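PDB 3MI6: alpha-galactosidase from Lactobacillus brevis, which probably hydrolyses terminal, non-reducing alpha-D-galactose residues of alpha-D-galactosides, as a member of glycoside hydrolase family 36. Local coordinates for residues A8-H13 and L103-Y108; F281-N284 and T290-T293; V596-D601 and K620-F625; Y693-D698 and A710-P715. All coordinates share one frame; numbering follows the deposited sequence.

In the fold
The contacts follow one another along the chain. Contacts 1 and 2, with centres about 24 Å apart, both reach the nine-stranded antiparallel sheet of the N-terminal part: contact 1 joins it to the four-stranded sheet of the chain start, contact 2 to strand 283-285 of a six-stranded sheet. Contact 3, about 45 Å from contact 2 between centres, is where the connection from helix 590-597 to the last barrel strand, 601-604, meets helix 613-628. Contact 4, its nearest atoms about 8 Å from contact 3, joins strand 692-695 of the C-terminal six-stranded sheet to strand 712-714, which pairs with strand 680-682. All four lie away from the predicted catalytic residues.

Contact 1: residues A8-H13 and L103-Y108; sequences ANLTFH and LTYDHY
Phe12 points the rim of its ring at the face of Tyr108 in an offset edge-to-face pair: the centroids lie 5.4 Å apart and the planes are turned by 81°. The touching rim atom is CE1 of Phe12, which comes 3.7 Å from CG of Tyr108, so the approach is aimed at the root of the tyrosine ring and not at its hydroxyl end. Beside this pair Leu10 spreads its two methyls along Tyr105. Leu10 CD1 lies 3.3 Å from Tyr105 CE2, while Leu10 CD2 reaches the phenol end, 3.7 Å from Tyr105 OH. That hydroxyl oxygen also comes within 4.1 Å of Phe12 CZ and lies at the edge of the Tyr108 ring, and this joins the two pairs into one patch.

What positions these groups differs on the two sides. Leu10, with its positive phi, and Thr11 together face Asn6 in a G1 beta bulge where the chain enters strand 11-15. In Tyr108, CG stands between the backbone N and the carbonyl carbon (chi1 84°), which presents the ring face to Phe12. The Phe12 ring also meets Phe23 and touches Val5 and Leu134, and Tyr105 rests on Ile25 and Phe138, so both sheets contribute to the surroundings.

The closest CA atoms, those of Leu10 and Tyr108, are 9.3 Å apart, too far for strand pairing. The four-stranded N-terminal sheet and strand 103-112, at one margin of the nine-stranded sheet, thus meet here through side chains, by dispersion and the weak attraction of aromatic C-H groups for a pi face.

Contact 2: residues F281-N284 and T290-T293; sequences FGWN and TFQT
Phe291 reaches from strand 290-301 toward segment 281-284, meeting Trp283 along its side and Phe281 at its tip, and its atoms can be followed outward in order. CB and CG of Phe291 both lie near the indole, each 4.1 Å from Trp283 CD1. The next atom, CD1 of Phe291, stands over one face of the indole, offset toward its rim and 3.7 Å from Trp283 CG. CE1 of Phe291 continues across the bicycle to a point 3.9 Å from Trp283 CD2. At the tip Phe291 CZ leaves the tryptophan and meets the second aromatic partner, 3.8 Å from Phe281 CZ.

Neither pairing is a parallel stack or an edge-to-face contact: the Phe291 plane is inclined by 43° to the five-membered ring of Trp283 and by 49° to the Phe281 ring. With CG opposite the backbone N (chi1 178°), the Phe291 side chain extends out toward both partners. Leu176 and Ala179 of strand 174-186 add to its surroundings. The backbone of Trp283 pairs with Leu176, and that of Phe291 with Phe166, so the cluster fills an interface between two antiparallel sheets.

An alanine in place of Trp283 would probably uncover the CD1 and CE1 side of Phe291, opening a gap between the sheets and leaving its ring freer to turn. Because the cluster is held by van der Waals contacts among tilted rings, its cohesion comes from dispersion and exclusion of water.

Contact 3: residues V596-D601 and K620-F625; sequences VAFFGD and KKQVAF
The amide of Gln622 is gripped at both ends, OE1 hydrogen-bonded to Tyr604 OH and NE2 to Leu590 O, while the root of the same side chain borders Phe598. CB of Gln622 lies 4.1 Å from Phe598 CZ. The backbone O of Gln622 is 3.9 Å from Phe598 CE1, and the Phe598 ring stands 79° from the amide plane. The extended chain beyond CG thus carries the polar end past the ring to its own partners.

One helical turn on, Phe625 meets the CD2-CE2 side of the Phe598 ring. With CG anti to the backbone N (chi1 179°), it brings its edge to Phe598: CD2 of Phe625 is 3.7 Å from Phe598 CE2. The centroids are 5.5 Å apart and the planes oblique at 57°. An alanine in place of Phe598 is likely to open a gap beside helix 613-628 and leave Phe625 without this aromatic neighbour.

Phe598 lies in the segment that links helix 590-597 to strand 601-604, the last of the barrel, and is followed by an inverse gamma turn centred on Phe599. Helix 613-628 packs against this connection, with Val623 also touching Tyr604 of strand 601-604, and Phe633 of helix 630-635 meets the Phe598 ring.

Contact 4: residues Y693-D698 and A710-P715; sequences YQINDD and AGYFVP
Tyr712 and Asp698 both hold CG anti to the backbone N (chi1 -170° and 168°), and these torsions extend the two side chains toward each other from opposite directions. Asp698 closes a type II' beta turn that begins at Ile695, in the antiparallel beta domain at the C-terminus; the turn's bond runs from Asp698 N to Ile695 O at 3.1 Å. The turn therefore offers Tyr712 an apolar residue at its start and a carboxylate at its end.

Ile695 covers a face of the tyrosine. Ile695 CD1 lies 3.7 Å from the centroid of the Tyr712 ring and 17° off the normal, a CH-pi contact. The CG2 branch of Ile695 is nearer the phenol end, 4.0 Å from Tyr712 OH.

The carboxylate has further partners: OD2 of Asp698 is also hydrogen-bonded to Tyr702 OH, and OD1 to Ser700 N. Two hydroxyls on one oxygen would probably stabilise a charged aspartate. Tyr712 packs as well against Asn48 of the second subunit, so the contact lies beside a subunit interface.

At the ring's edge, with carboxylate and phenol nearly coplanar, Tyr712 OH donates to the anti lone pair of Asp698 OD2 across 3.0 Å.

Contact 1: residues A8-H13 and L103-Y108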
loop_
_atom_site.group_PDB
_atom_site.type_symbol
_atom_site.label_atom_id
_atom_site.label_comp_id
_atom_site.label_asym_id
_atom_site.label_seq_id
_atom_site.Cartn_x
_atom_site.Cartn_y
_atom_site.Cartn_z
ATOM N N ALA D 8 -39.002 -24.668 18.353
ATOM C CA ALA D 8 -40.150 -23.941 17.844
ATOM C C ALA D 8 -39.832 -23.170 16.562
ATOM O O ALA D 8 -40.715 -22.940 15.739
ATOM C CB ALA D 8 -40.670 -23.002 18.912
ATOM N N ASN D 9 -38.574 -22.766 16.405
ATOM C CA ASN D 9 -38.131 -22.032 15.214
ATOM C C ASN D 9 -37.000 -22.715 14.463
ATOM O O ASN D 9 -36.557 -22.229 13.417
ATOM C CB ASN D 9 -37.685 -20.621 15.575
ATOM C CG ASN D 9 -38.817 -19.766 16.028
ATOM O OD1 ASN D 9 -39.481 -19.123 15.220
ATOM N ND2 ASN D 9 -39.057 -19.751 17.332
ATOM N N LEU D 10 -36.529 -23.830 15.003
ATOM C CA LEU D 10 -35.456 -24.578 14.369
ATOM C C LEU D 10 -34.240 -23.665 14.172
ATOM O O LEU D 10 -33.603 -23.632 13.109
ATOM C CB LEU D 10 -35.931 -25.218 13.056
ATOM C CG LEU D 10 -37.086 -26.230 13.157
ATOM C CD1 LEU D 10 -37.434 -26.812 11.796
ATOM C CD2 LEU D 10 -36.747 -27.335 14.120
ATOM N N THR D 11 -33.947 -22.922 15.235
ATOM C CA THR D 11 -32.760 -22.103 15.325
ATOM C C THR D 11 -31.682 -22.838 16.116
ATOM O O THR D 11 -31.825 -23.090 17.311
ATOM C CB THR D 11 -33.058 -20.801 16.035
ATOM O OG1 THR D 11 -34.121 -20.130 15.355
ATOM C CG2 THR D 11 -31.835 -19.928 16.035
ATOM N N PHE D 12 -30.603 -23.180 15.426
ATOM C CA PHE D 12 -29.472 -23.848 16.025
ATOM C C PHE D 12 -28.379 -22.837 16.239
ATOM O O PHE D 12 -28.006 -22.100 15.327
ATOM C CB PHE D 12 -29.000 -24.969 15.111
ATOM C CG PHE D 12 -30.082 -25.936 14.775
ATOM C CD1 PHE D 12 -30.259 -27.083 15.529
ATOM C CD2 PHE D 12 -30.965 -25.670 13.743
ATOM C CE1 PHE D 12 -31.270 -27.960 15.238
ATOM C CE2 PHE D 12 -31.978 -26.545 13.448
ATOM C CZ PHE D 12 -32.131 -27.694 14.195
ATOM N N HIS D 13 -27.868 -22.828 17.461
ATOM C CA HIS D 13 -26.954 -21.825 17.915
ATOM C C HIS D 13 -25.886 -22.528 18.735
ATOM O O HIS D 13 -26.148 -23.039 19.810
ATOM C CB HIS D 13 -27.738 -20.827 18.758
ATOM C CG HIS D 13 -26.949 -19.640 19.216
ATOM N ND1 HIS D 13 -25.636 -19.725 19.631
ATOM C CD2 HIS D 13 -27.312 -18.345 19.375
ATOM C CE1 HIS D 13 -25.217 -18.529 20.007
ATOM N NE2 HIS D 13 -26.214 -17.673 19.858
ATOM N N LEU D 103 -32.780 -29.983 -0.975
ATOM C CA LEU D 103 -32.729 -30.392 0.415
ATOM C C LEU D 103 -33.915 -29.834 1.183
ATOM O O LEU D 103 -34.370 -28.710 0.925
ATOM C CB LEU D 103 -31.432 -29.955 1.073
ATOM C CG LEU D 103 -30.193 -30.689 0.578
ATOM C CD1 LEU D 103 -28.982 -30.155 1.308
ATOM C CD2 LEU D 103 -30.343 -32.186 0.790
ATOM N N THR D 104 -34.418 -30.644 2.108
ATOM C CA THR D 104 -35.510 -30.261 2.965
ATOM C C THR D 104 -35.256 -30.895 4.312
ATOM O O THR D 104 -35.198 -32.126 4.418
ATOM C CB THR D 104 -36.828 -30.803 2.455
ATOM O OG1 THR D 104 -37.082 -30.290 1.143
ATOM C CG2 THR D 104 -37.943 -30.379 3.380
ATOM N N TYR D 105 -35.103 -30.050 5.332
ATOM C CA TYR D 105 -34.898 -30.491 6.710
ATOM C C TYR D 105 -35.973 -31.480 7.159
ATOM O O TYR D 105 -37.154 -31.353 6.806
ATOM C CB TYR D 105 -34.865 -29.275 7.651
ATOM C CG TYR D 105 -34.908 -29.605 9.129
ATOM C CD1 TYR D 105 -33.757 -29.965 9.817
ATOM C CD2 TYR D 105 -36.098 -29.544 9.841
ATOM C CE1 TYR D 105 -33.787 -30.263 11.174
ATOM C CE2 TYR D 105 -36.141 -29.843 11.206
ATOM C CZ TYR D 105 -34.983 -30.205 11.866
ATOM O OH TYR D 105 -35.020 -30.499 13.214
ATOM N N ASP D 106 -35.556 -32.465 7.942
ATOM C CA ASP D 106 -36.494 -33.424 8.487
ATOM C C ASP D 106 -36.414 -33.496 10.014
ATOM O O ASP D 106 -37.446 -33.409 10.692
ATOM C CB ASP D 106 -36.284 -34.804 7.853
ATOM C CG ASP D 106 -36.997 -35.916 8.611
ATOM O OD1 ASP D 106 -38.206 -35.758 8.916
ATOM O OD2 ASP D 106 -36.338 -36.945 8.892
ATOM N N HIS D 107 -35.203 -33.647 10.552
ATOM C CA HIS D 107 -35.032 -33.831 11.987
ATOM C C HIS D 107 -33.594 -33.615 12.403
ATOM O O HIS D 107 -32.696 -33.688 11.574
ATOM C CB HIS D 107 -35.451 -35.245 12.393
ATOM C CG HIS D 107 -34.423 -36.295 12.101
ATOM N ND1 HIS D 107 -34.342 -36.943 10.886
ATOM C CD2 HIS D 107 -33.442 -36.826 12.874
ATOM C CE1 HIS D 107 -33.354 -37.822 10.922
ATOM N NE2 HIS D 107 -32.792 -37.772 12.117
ATOM N N TYR D 108 -33.375 -33.379 13.694
ATOM C CA TYR D 108 -32.028 -33.215 14.224
ATOM C C TYR D 108 -31.794 -34.124 15.419
ATOM O O TYR D 108 -32.734 -34.648 16.001
ATOM C CB TYR D 108 -31.786 -31.766 14.643
ATOM C CG TYR D 108 -32.287 -31.443 16.036
ATOM C CD1 TYR D 108 -33.514 -30.839 16.229
ATOM C CD2 TYR D 108 -31.531 -31.753 17.156
ATOM C CE1 TYR D 108 -33.969 -30.550 17.497
ATOM C CE2 TYR D 108 -31.980 -31.473 18.414
ATOM C CZ TYR D 108 -33.197 -30.868 18.578
ATOM O OH TYR D 108 -33.653 -30.587 19.837
#

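Contact 2: residues F281-N284 and T290-T293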
loop_
_atom_site.group_PDB
_atom_site.type_symbol
_atom_site.label_atom_id
_atom_site.label_comp_id
_atom_site.label_asym_id
_atom_site.label_seq_id
_atom_site.Cartn_x
_atom_site.Cartn_y
_atom_site.Cartn_z
ATOM N N PHE D 281 -12.552 -35.735 -8.759
ATOM C CA PHE D 281 -13.318 -36.444 -7.751
ATOM C C PHE D 281 -14.777 -36.687 -8.157
ATOM O O PHE D 281 -15.439 -35.838 -8.790
ATOM C CB PHE D 281 -13.268 -35.740 -6.406
ATOM C CG PHE D 281 -14.279 -36.260 -5.425
ATOM C CD1 PHE D 281 -13.959 -37.299 -4.568
ATOM C CD2 PHE D 281 -15.551 -35.705 -5.360
ATOM C CE1 PHE D 281 -14.895 -37.778 -3.662
ATOM C CE2 PHE D 281 -16.489 -36.166 -4.472
ATOM C CZ PHE D 281 -16.171 -37.202 -3.615
ATOM N N GLY D 282 -15.263 -37.859 -7.771
ATOM C CA GLY D 282 -16.617 -38.272 -8.056
ATOM C C GLY D 282 -16.831 -39.565 -7.296
ATOM O O GLY D 282 -15.977 -40.458 -7.340
ATOM N N TRP D 283 -17.948 -39.676 -6.584
ATOM C CA TRP D 283 -18.168 -40.866 -5.780
ATOM C C TRP D 283 -19.494 -41.547 -6.063
ATOM O O TRP D 283 -20.549 -40.978 -5.781
ATOM C CB TRP D 283 -18.088 -40.511 -4.315
ATOM C CG TRP D 283 -18.032 -41.692 -3.477
ATOM C CD1 TRP D 283 -19.081 -42.344 -2.913
ATOM C CD2 TRP D 283 -16.862 -42.394 -3.098
ATOM N NE1 TRP D 283 -18.633 -43.416 -2.196
ATOM C CE2 TRP D 283 -17.269 -43.472 -2.292
ATOM C CE3 TRP D 283 -15.504 -42.217 -3.357
ATOM C CZ2 TRP D 283 -16.370 -44.372 -1.745
ATOM C CZ3 TRP D 283 -14.607 -43.115 -2.814
ATOM C CH2 TRP D 283 -15.047 -44.184 -2.021
ATOM N N ASN D 284 -19.431 -42.764 -6.607
ATOM C CA ASN D 284 -20.629 -43.554 -6.900
ATOM C C ASN D 284 -21.298 -44.102 -5.649
ATOM O O ASN D 284 -20.754 -44.957 -4.944
ATOM C CB ASN D 284 -20.330 -44.695 -7.873
ATOM C CG ASN D 284 -19.875 -44.199 -9.227
ATOM O OD1 ASN D 284 -20.666 -43.667 -10.006
ATOM N ND2 ASN D 284 -18.589 -44.371 -9.517
ATOM N N THR D 290 -23.285 -45.059 1.677
ATOM C CA THR D 290 -23.037 -43.840 2.419
ATOM C C THR D 290 -21.702 -43.238 2.048
ATOM O O THR D 290 -20.777 -43.943 1.635
ATOM C CB THR D 290 -22.989 -44.127 3.912
ATOM O OG1 THR D 290 -22.138 -45.256 4.140
ATOM C CG2 THR D 290 -24.373 -44.438 4.432
ATOM N N PHE D 291 -21.599 -41.926 2.204
ATOM C CA PHE D 291 -20.331 -41.241 1.996
ATOM C C PHE D 291 -20.058 -40.211 3.091
ATOM O O PHE D 291 -20.851 -39.287 3.291
ATOM C CB PHE D 291 -20.267 -40.587 0.609
ATOM C CG PHE D 291 -19.002 -39.827 0.373
ATOM C CD1 PHE D 291 -17.843 -40.491 0.025
ATOM C CD2 PHE D 291 -18.961 -38.455 0.536
ATOM C CE1 PHE D 291 -16.669 -39.808 -0.164
ATOM C CE2 PHE D 291 -17.790 -37.763 0.345
ATOM C CZ PHE D 291 -16.642 -38.442 -0.010
ATOM N N GLN D 292 -18.941 -40.387 3.799
ATOM C CA GLN D 292 -18.508 -39.464 4.869
ATOM C C GLN D 292 -17.407 -38.487 4.378
ATOM O O GLN D 292 -16.370 -38.934 3.873
ATOM C CB GLN D 292 -17.993 -40.286 6.068
ATOM C CG GLN D 292 -17.414 -39.494 7.233
ATOM C CD GLN D 292 -18.443 -38.583 7.895
ATOM O OE1 GLN D 292 -19.411 -39.047 8.508
ATOM N NE2 GLN D 292 -18.229 -37.275 7.780
ATOM N N THR D 293 -17.614 -37.173 4.512
ATOM C CA THR D 293 -16.515 -36.241 4.203
ATOM C C THR D 293 -15.479 -36.219 5.323
ATOM O O THR D 293 -15.795 -36.542 6.472
ATOM C CB THR D 293 -16.968 -34.793 3.968
ATOM O OG1 THR D 293 -17.280 -34.183 5.221
ATOM C CG2 THR D 293 -18.163 -34.723 3.051
#

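Contact 3: residues V596-D601 and K620-F625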
loop_
_atom_site.group_PDB
_atom_site.type_symbol
_atom_site.label_atom_id
_atom_site.label_comp_id
_atom_site.label_asym_id
_atom_site.label_seq_id
_atom_site.Cartn_x
_atom_site.Cartn_y
_atom_site.Cartn_z
ATOM N N VAL D 596 17.576 -22.797 16.063
ATOM C CA VAL D 596 16.351 -22.928 15.271
ATOM C C VAL D 596 15.714 -24.318 15.466
ATOM O O VAL D 596 14.510 -24.464 15.408
ATOM C CB VAL D 596 16.628 -22.698 13.759
ATOM C CG1 VAL D 596 15.363 -22.815 12.950
ATOM C CG2 VAL D 596 17.258 -21.332 13.524
ATOM N N ALA D 597 16.516 -25.340 15.731
ATOM C CA ALA D 597 15.977 -26.694 15.861
ATOM C C ALA D 597 15.395 -27.014 17.245
ATOM O O ALA D 597 14.609 -27.951 17.386
ATOM C CB ALA D 597 17.008 -27.751 15.440
ATOM N N PHE D 598 15.763 -26.250 18.266
ATOM C CA PHE D 598 15.159 -26.471 19.577
ATOM C C PHE D 598 13.654 -26.269 19.522
ATOM O O PHE D 598 12.925 -26.925 20.251
ATOM C CB PHE D 598 15.710 -25.534 20.643
ATOM C CG PHE D 598 17.169 -25.686 20.895
ATOM C CD1 PHE D 598 17.789 -26.906 20.740
ATOM C CD2 PHE D 598 17.923 -24.597 21.306
ATOM C CE1 PHE D 598 19.128 -27.033 20.977
ATOM C CE2 PHE D 598 19.264 -24.725 21.554
ATOM C CZ PHE D 598 19.868 -25.937 21.389
ATOM N N PHE D 599 13.177 -25.359 18.678
ATOM C CA PHE D 599 11.749 -25.042 18.669
ATOM C C PHE D 599 10.942 -26.027 17.816
ATOM O O PHE D 599 10.235 -25.673 16.862
ATOM C CB PHE D 599 11.524 -23.578 18.298
ATOM C CG PHE D 599 12.077 -22.629 19.316
ATOM C CD1 PHE D 599 13.437 -22.350 19.354
ATOM C CD2 PHE D 599 11.244 -22.042 20.265
ATOM C CE1 PHE D 599 13.957 -21.483 20.290
ATOM C CE2 PHE D 599 11.746 -21.173 21.203
ATOM C CZ PHE D 599 13.106 -20.888 21.222
ATOM N N GLY D 600 11.066 -27.285 18.206
ATOM C CA GLY D 600 10.414 -28.381 17.542
ATOM C C GLY D 600 10.979 -29.617 18.193
ATOM O O GLY D 600 11.325 -29.618 19.374
ATOM N N ASP D 601 11.104 -30.669 17.406
ATOM C CA ASP D 601 11.615 -31.930 17.904
ATOM C C ASP D 601 13.041 -32.148 17.401
ATOM O O ASP D 601 13.261 -32.618 16.276
ATOM C CB ASP D 601 10.657 -33.063 17.514
ATOM C CG ASP D 601 9.227 -32.779 17.974
ATOM O OD1 ASP D 601 9.068 -32.170 19.054
ATOM O OD2 ASP D 601 8.262 -33.132 17.254
ATOM N N LYS D 620 27.129 -31.951 22.528
ATOM C CA LYS D 620 26.800 -32.541 23.824
ATOM C C LYS D 620 26.045 -31.535 24.682
ATOM O O LYS D 620 25.145 -31.901 25.436
ATOM C CB LYS D 620 28.081 -32.986 24.542
ATOM C CG LYS D 620 27.903 -33.840 25.789
ATOM C CD LYS D 620 29.258 -34.444 26.169
ATOM C CE LYS D 620 29.154 -35.662 27.096
ATOM N NZ LYS D 620 29.050 -35.280 28.538
ATOM N N LYS D 621 26.406 -30.261 24.563
ATOM C CA LYS D 621 25.804 -29.251 25.425
ATOM C C LYS D 621 24.440 -28.826 24.913
ATOM O O LYS D 621 23.520 -28.611 25.708
ATOM C CB LYS D 621 26.735 -28.051 25.643
ATOM C CG LYS D 621 28.007 -28.403 26.396
ATOM C CD LYS D 621 28.769 -27.170 26.855
ATOM C CE LYS D 621 29.988 -27.579 27.679
ATOM N NZ LYS D 621 30.710 -26.410 28.263
ATOM N N GLN D 622 24.305 -28.722 23.591
ATOM C CA GLN D 622 22.997 -28.498 22.982
ATOM C C GLN D 622 21.982 -29.552 23.447
ATOM O O GLN D 622 20.836 -29.223 23.779
ATOM C CB GLN D 622 23.091 -28.495 21.458
ATOM C CG GLN D 622 23.951 -27.397 20.881
ATOM C CD GLN D 622 23.823 -27.302 19.372
ATOM O OE1 GLN D 622 23.374 -28.240 18.731
ATOM N NE2 GLN D 622 24.209 -26.164 18.797
ATOM N N VAL D 623 22.412 -30.810 23.487
ATOM C CA VAL D 623 21.553 -31.917 23.890
ATOM C C VAL D 623 21.151 -31.868 25.372
ATOM O O VAL D 623 19.986 -32.103 25.712
ATOM C CB VAL D 623 22.203 -33.275 23.533
ATOM C CG1 VAL D 623 21.355 -34.450 24.056
ATOM C CG2 VAL D 623 22.395 -33.382 22.031
ATOM N N ALA D 624 22.107 -31.554 26.251
ATOM C CA ALA D 624 21.815 -31.396 27.681
ATOM C C ALA D 624 20.898 -30.202 27.890
ATOM O O ALA D 624 19.967 -30.242 28.691
ATOM C CB ALA D 624 23.081 -31.215 28.460
ATOM N N PHE D 625 21.162 -29.139 27.148
ATOM C CA PHE D 625 20.323 -27.964 27.224
ATOM C C PHE D 625 18.912 -28.290 26.763
ATOM O O PHE D 625 17.934 -27.952 27.433
ATOM C CB PHE D 625 20.889 -26.832 26.367
ATOM C CG PHE D 625 20.042 -25.597 26.378
ATOM C CD1 PHE D 625 19.930 -24.833 27.526
ATOM C CD2 PHE D 625 19.363 -25.195 25.249
ATOM C CE1 PHE D 625 19.160 -23.701 27.547
ATOM C CE2 PHE D 625 18.589 -24.050 25.261
ATOM C CZ PHE D 625 18.491 -23.308 26.405
#

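Contact 4: residues Y693-D698 and A710-P715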
loop_
_atom_site.group_PDB
_atom_site.type_symbol
_atom_site.label_atom_id
_atom_site.label_comp_id
_atom_site.label_asym_id
_atom_site.label_seq_id
_atom_site.Cartn_x
_atom_site.Cartn_y
_atom_site.Cartn_z
ATOM N N TYR D 693 10.997 -11.729 37.232
ATOM C CA TYR D 693 11.788 -12.691 36.459
ATOM C C TYR D 693 13.245 -12.279 36.356
ATOM O O TYR D 693 13.603 -11.131 36.638
ATOM C CB TYR D 693 11.274 -12.807 35.031
ATOM C CG TYR D 693 9.829 -13.214 34.838
ATOM C CD1 TYR D 693 9.482 -14.543 34.629
ATOM C CD2 TYR D 693 8.821 -12.264 34.793
ATOM C CE1 TYR D 693 8.174 -14.917 34.417
ATOM C CE2 TYR D 693 7.510 -12.632 34.585
ATOM C CZ TYR D 693 7.190 -13.963 34.385
ATOM O OH TYR D 693 5.876 -14.340 34.179
ATOM N N GLN D 694 14.079 -13.226 35.939
ATOM C CA GLN D 694 15.481 -12.962 35.609
ATOM C C GLN D 694 15.788 -13.603 34.273
ATOM O O GLN D 694 15.184 -14.630 33.895
ATOM C CB GLN D 694 16.432 -13.520 36.673
ATOM C CG GLN D 694 16.239 -12.883 38.029
ATOM C CD GLN D 694 17.409 -13.090 38.998
ATOM O OE1 GLN D 694 17.865 -14.223 39.229
ATOM N NE2 GLN D 694 17.886 -11.985 39.590
ATOM N N ILE D 695 16.729 -13.000 33.564
ATOM C CA ILE D 695 17.039 -13.425 32.228
ATOM C C ILE D 695 18.487 -13.709 31.957
ATOM O O ILE D 695 19.326 -12.846 32.103
ATOM C CB ILE D 695 16.778 -12.290 31.242
ATOM C CG1 ILE D 695 15.322 -11.871 31.391
ATOM C CG2 ILE D 695 17.195 -12.742 29.841
ATOM C CD1 ILE D 695 14.973 -10.695 30.601
ATOM N N ASN D 696 18.751 -14.980 31.747
ATOM C CA ASN D 696 20.075 -15.503 31.540
ATOM C C ASN D 696 20.846 -15.091 32.751
ATOM O O ASN D 696 20.327 -15.100 33.814
ATOM C CB ASN D 696 20.707 -14.953 30.276
ATOM C CG ASN D 696 19.870 -15.172 29.060
ATOM O OD1 ASN D 696 19.167 -16.110 28.962
ATOM N ND2 ASN D 696 19.963 -14.294 28.133
ATOM N N ASP D 697 22.088 -14.721 32.589
ATOM C CA ASP D 697 22.965 -14.459 33.721
ATOM C C ASP D 697 22.924 -12.985 34.164
ATOM O O ASP D 697 23.745 -12.548 34.972
ATOM C CB ASP D 697 24.394 -14.859 33.366
ATOM C CG ASP D 697 24.893 -14.186 32.085
ATOM O OD1 ASP D 697 24.091 -13.511 31.389
ATOM O OD2 ASP D 697 26.103 -14.328 31.776
ATOM N N ASP D 698 21.994 -12.188 33.607
ATOM C CA ASP D 698 21.784 -10.805 34.024
ATOM C C ASP D 698 21.232 -10.816 35.445
ATOM O O ASP D 698 20.207 -11.457 35.719
ATOM C CB ASP D 698 20.832 -10.099 33.053
ATOM C CG ASP D 698 20.341 -8.761 33.566
ATOM O OD1 ASP D 698 20.760 -8.341 34.664
ATOM O OD2 ASP D 698 19.519 -8.136 32.861
ATOM N N ALA D 710 8.025 -2.199 28.011
ATOM C CA ALA D 710 9.186 -1.350 27.766
ATOM C C ALA D 710 10.184 -2.087 26.893
ATOM O O ALA D 710 10.811 -1.499 26.020
ATOM C CB ALA D 710 9.842 -0.931 29.068
ATOM N N GLY D 711 10.331 -3.381 27.140
ATOM C CA GLY D 711 11.272 -4.187 26.402
ATOM C C GLY D 711 12.544 -4.487 27.167
ATOM O O GLY D 711 12.740 -4.052 28.307
ATOM N N TYR D 712 13.407 -5.259 26.520
ATOM C CA TYR D 712 14.688 -5.651 27.070
ATOM C C TYR D 712 15.751 -5.170 26.088
ATOM O O TYR D 712 15.666 -5.431 24.887
ATOM C CB TYR D 712 14.736 -7.168 27.239
ATOM C CG TYR D 712 15.914 -7.702 28.018
ATOM C CD1 TYR D 712 16.855 -8.529 27.405
ATOM C CD2 TYR D 712 16.081 -7.409 29.366
ATOM C CE1 TYR D 712 17.937 -9.033 28.109
ATOM C CE2 TYR D 712 17.160 -7.915 30.077
ATOM C CZ TYR D 712 18.082 -8.722 29.437
ATOM O OH TYR D 712 19.159 -9.228 30.116
ATOM N N PHE D 713 16.722 -4.417 26.590
ATOM C CA PHE D 713 17.811 -3.965 25.752
ATOM C C PHE D 713 18.707 -5.155 25.428
ATOM O O PHE D 713 19.101 -5.913 26.321
ATOM C CB PHE D 713 18.612 -2.869 26.454
ATOM C CG PHE D 713 19.803 -2.402 25.677
ATOM C CD1 PHE D 713 20.930 -3.199 25.570
ATOM C CD2 PHE D 713 19.803 -1.167 25.066
ATOM C CE1 PHE D 713 22.026 -2.787 24.859
ATOM C CE2 PHE D 713 20.908 -0.745 24.343
ATOM C CZ PHE D 713 22.022 -1.561 24.244
ATOM N N VAL D 714 19.023 -5.322 24.149
ATOM C CA VAL D 714 19.941 -6.374 23.754
ATOM C C VAL D 714 21.189 -5.820 23.080
ATOM O O VAL D 714 21.098 -5.050 22.123
ATOM C CB VAL D 714 19.286 -7.381 22.822
ATOM C CG1 VAL D 714 20.238 -8.544 22.575
ATOM C CG2 VAL D 714 18.017 -7.881 23.444
ATOM N N PRO D 715 22.364 -6.209 23.597
ATOM C CA PRO D 715 23.680 -5.938 23.013
ATOM C C PRO D 715 23.679 -6.042 21.497
ATOM O O PRO D 715 23.180 -7.019 20.922
ATOM C CB PRO D 715 24.535 -7.071 23.571
ATOM C CG PRO D 715 23.957 -7.329 24.907
ATOM C CD PRO D 715 22.468 -7.043 24.806
#